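Local coordinates for protein DNA polymerase (Pyrobaculum calidifontis, PDB 5MDN) that probably catalyses template-directed DNA synthesis, adding deoxyribonucleotides from their triphosphates to a growing DNA strand with release of diphosphate, at residues A[296-299]-A[304-307]. Sequence-based numbering, arbitrary orientation.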
ATOM      1  N   VAL A 296      14.640   0.682   3.872  1.00 58.64           N
ATOM      2  CA  VAL A 296      13.765   1.747   3.393  1.00 58.23           C
ATOM      3  C   VAL A 296      14.191   3.086   3.982  1.00 57.91           C
ATOM      4  O   VAL A 296      14.159   4.119   3.301  1.00 57.39           O
ATOM      5  CB  VAL A 296      12.295   1.425   3.720  1.00 57.23           C
ATOM      6  CG1 VAL A 296      11.394   2.593   3.351  1.00 56.37           C
ATOM      7  CG2 VAL A 296      11.857   0.175   2.989  1.00 57.17           C
ATOM      8  N   ALA A 297      14.585   3.091   5.258  1.00 61.87           N
ATOM      9  CA  ALA A 297      15.075   4.314   5.888  1.00 61.62           C
ATOM     10  C   ALA A 297      16.255   4.901   5.124  1.00 63.98           C
ATOM     11  O   ALA A 297      16.359   6.125   4.972  1.00 63.25           O
ATOM     12  CB  ALA A 297      15.467   4.032   7.337  1.00 61.59           C
ATOM     13  N   GLU A 298      17.159   4.047   4.637  1.00 65.46           N
ATOM     14  CA  GLU A 298      18.306   4.533   3.879  1.00 67.10           C
ATOM     15  C   GLU A 298      17.882   5.107   2.532  1.00 67.75           C
ATOM     16  O   GLU A 298      18.393   6.152   2.110  1.00 75.73           O
ATOM     17  CB  GLU A 298      19.319   3.409   3.679  1.00 70.31           C
ATOM     18  CG  GLU A 298      20.707   3.897   3.294  1.00 73.47           C
ATOM     19  CD  GLU A 298      21.586   2.787   2.751  1.00 77.61           C
ATOM     20  OE1 GLU A 298      21.716   1.747   3.430  1.00 79.36           O
ATOM     21  OE2 GLU A 298      22.150   2.953   1.647  1.00 80.83           O
ATOM     22  N   TYR A 299      16.974   4.421   1.829  1.00 63.87           N
ATOM     23  CA  TYR A 299      16.544   4.884   0.511  1.00 62.02           C
ATOM     24  C   TYR A 299      15.992   6.303   0.571  1.00 61.15           C
ATOM     25  O   TYR A 299      16.307   7.136  -0.287  1.00 59.49           O
ATOM     26  CB  TYR A 299      15.498   3.930  -0.064  1.00 62.42           C
ATOM     27  CG  TYR A 299      15.291   4.076  -1.556  1.00 62.55           C
ATOM     28  CD1 TYR A 299      16.180   3.503  -2.458  1.00 63.08           C
ATOM     29  CD2 TYR A 299      14.214   4.791  -2.062  1.00 62.34           C
ATOM     30  CE1 TYR A 299      16.000   3.636  -3.823  1.00 63.32           C
ATOM     31  CE2 TYR A 299      14.025   4.929  -3.424  1.00 64.02           C
ATOM     32  CZ  TYR A 299      14.921   4.350  -4.300  1.00 64.48           C
ATOM     33  OH  TYR A 299      14.736   4.487  -5.656  1.00 62.09           O
ATOM     34  N   LYS A 304      21.397   6.375   7.779  1.00 70.06           N
ATOM     35  CA  LYS A 304      22.322   5.576   6.990  1.00 69.41           C
ATOM     36  C   LYS A 304      22.528   4.235   7.683  1.00 67.93           C
ATOM     37  O   LYS A 304      22.841   4.180   8.876  1.00 67.77           O
ATOM     38  CB  LYS A 304      23.652   6.299   6.791  1.00 73.53           C
ATOM     39  CG  LYS A 304      24.348   5.904   5.495  1.00 74.95           C
ATOM     40  CD  LYS A 304      25.116   7.061   4.884  1.00 75.04           C
ATOM     41  CE  LYS A 304      24.859   7.146   3.387  1.00 75.63           C
ATOM     42  NZ  LYS A 304      25.560   8.298   2.757  1.00 77.45           N
ATOM     43  N   ARG A 305      22.337   3.155   6.925  1.00 70.68           N
ATOM     44  CA  ARG A 305      22.450   1.806   7.470  1.00 72.95           C
ATOM     45  C   ARG A 305      23.831   1.535   8.054  1.00 77.31           C
ATOM     46  O   ARG A 305      23.952   0.812   9.051  1.00 70.48           O
ATOM     47  CB  ARG A 305      22.106   0.802   6.372  1.00 72.66           C
ATOM     48  CG  ARG A 305      21.848  -0.615   6.820  1.00 74.31           C
ATOM     49  CD  ARG A 305      20.988  -1.316   5.777  1.00 74.70           C
ATOM     50  NE  ARG A 305      21.044  -2.769   5.880  1.00 74.05           N
ATOM     51  CZ  ARG A 305      21.998  -3.509   5.326  1.00 76.57           C
ATOM     52  NH1 ARG A 305      22.967  -2.928   4.631  1.00 74.34           N
ATOM     53  NH2 ARG A 305      21.986  -4.827   5.462  1.00 80.99           N
ATOM     54  N   SER A 306      24.881   2.110   7.465  1.00 82.93           N
ATOM     55  CA  SER A 306      26.229   1.925   7.993  1.00 80.26           C
ATOM     56  C   SER A 306      26.536   2.794   9.207  1.00 78.85           C
ATOM     57  O   SER A 306      27.516   2.521   9.907  1.00 83.99           O
ATOM     58  CB  SER A 306      27.263   2.199   6.901  1.00 80.68           C
ATOM     59  OG  SER A 306      27.159   3.528   6.420  1.00 78.00           O
ATOM     60  N   GLU A 307      25.737   3.826   9.478  1.00 76.02           N
ATOM     61  CA  GLU A 307      25.896   4.639  10.679  1.00 76.36           C
ATOM     62  C   GLU A 307      24.927   4.228  11.783  1.00 71.48           C
ATOM     63  O   GLU A 307      24.558   5.054  12.625  1.00 72.80           O
ATOM     64  CB  GLU A 307      25.729   6.125  10.358  1.00 81.53           C
ATOM     65  CG  GLU A 307      26.651   6.658   9.272  1.00 87.23           C
ATOM     66  CD  GLU A 307      26.416   8.133   8.994  1.00 90.46           C
ATOM     67  OE1 GLU A 307      25.797   8.811   9.849  1.00 91.88           O
ATOM     68  OE2 GLU A 307      26.851   8.613   7.923  1.00 94.55           O
TER
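E298 reaches from the last turn of helix 293-299 to the start of the R305 side chain, and its carboxylate meets aliphatic carbon, not the guanidinium. OE1 comes nearest R305 CB, at 3.1 Å, with R305 CD farther off at 3.9 Å. Nearer the helix, E298 CG lies 4.0 Å from R305 N and next to K304 CA. With CG anti to the backbone N (chi1 -162°) and the chain extended beyond it, the glutamate reaches from the helix to the loop.

The charged ends stay apart: OE1 of E298 and NH1 of R305 are separated by 5.0 Å, and the carboxylate and guanidinium planes are inclined by 32°. R305 instead directs NE into a salt bridge with D294, one helical turn before E298. Within the loop, E307 N donates a hydrogen bond to K304 O (3.0 Å), closing a turn at R305 and S306. V296 and A297 touch helix 326-356, at L343 and S339.

An alanine in place of E298 would probably leave the R305 methylenes without their cover and R305 without this nearby negative charge. The contact thus joins the helix end to its following surface loop through van der Waals packing and, probably, diffuse electrostatic attraction, with the direct ionic link left to D294.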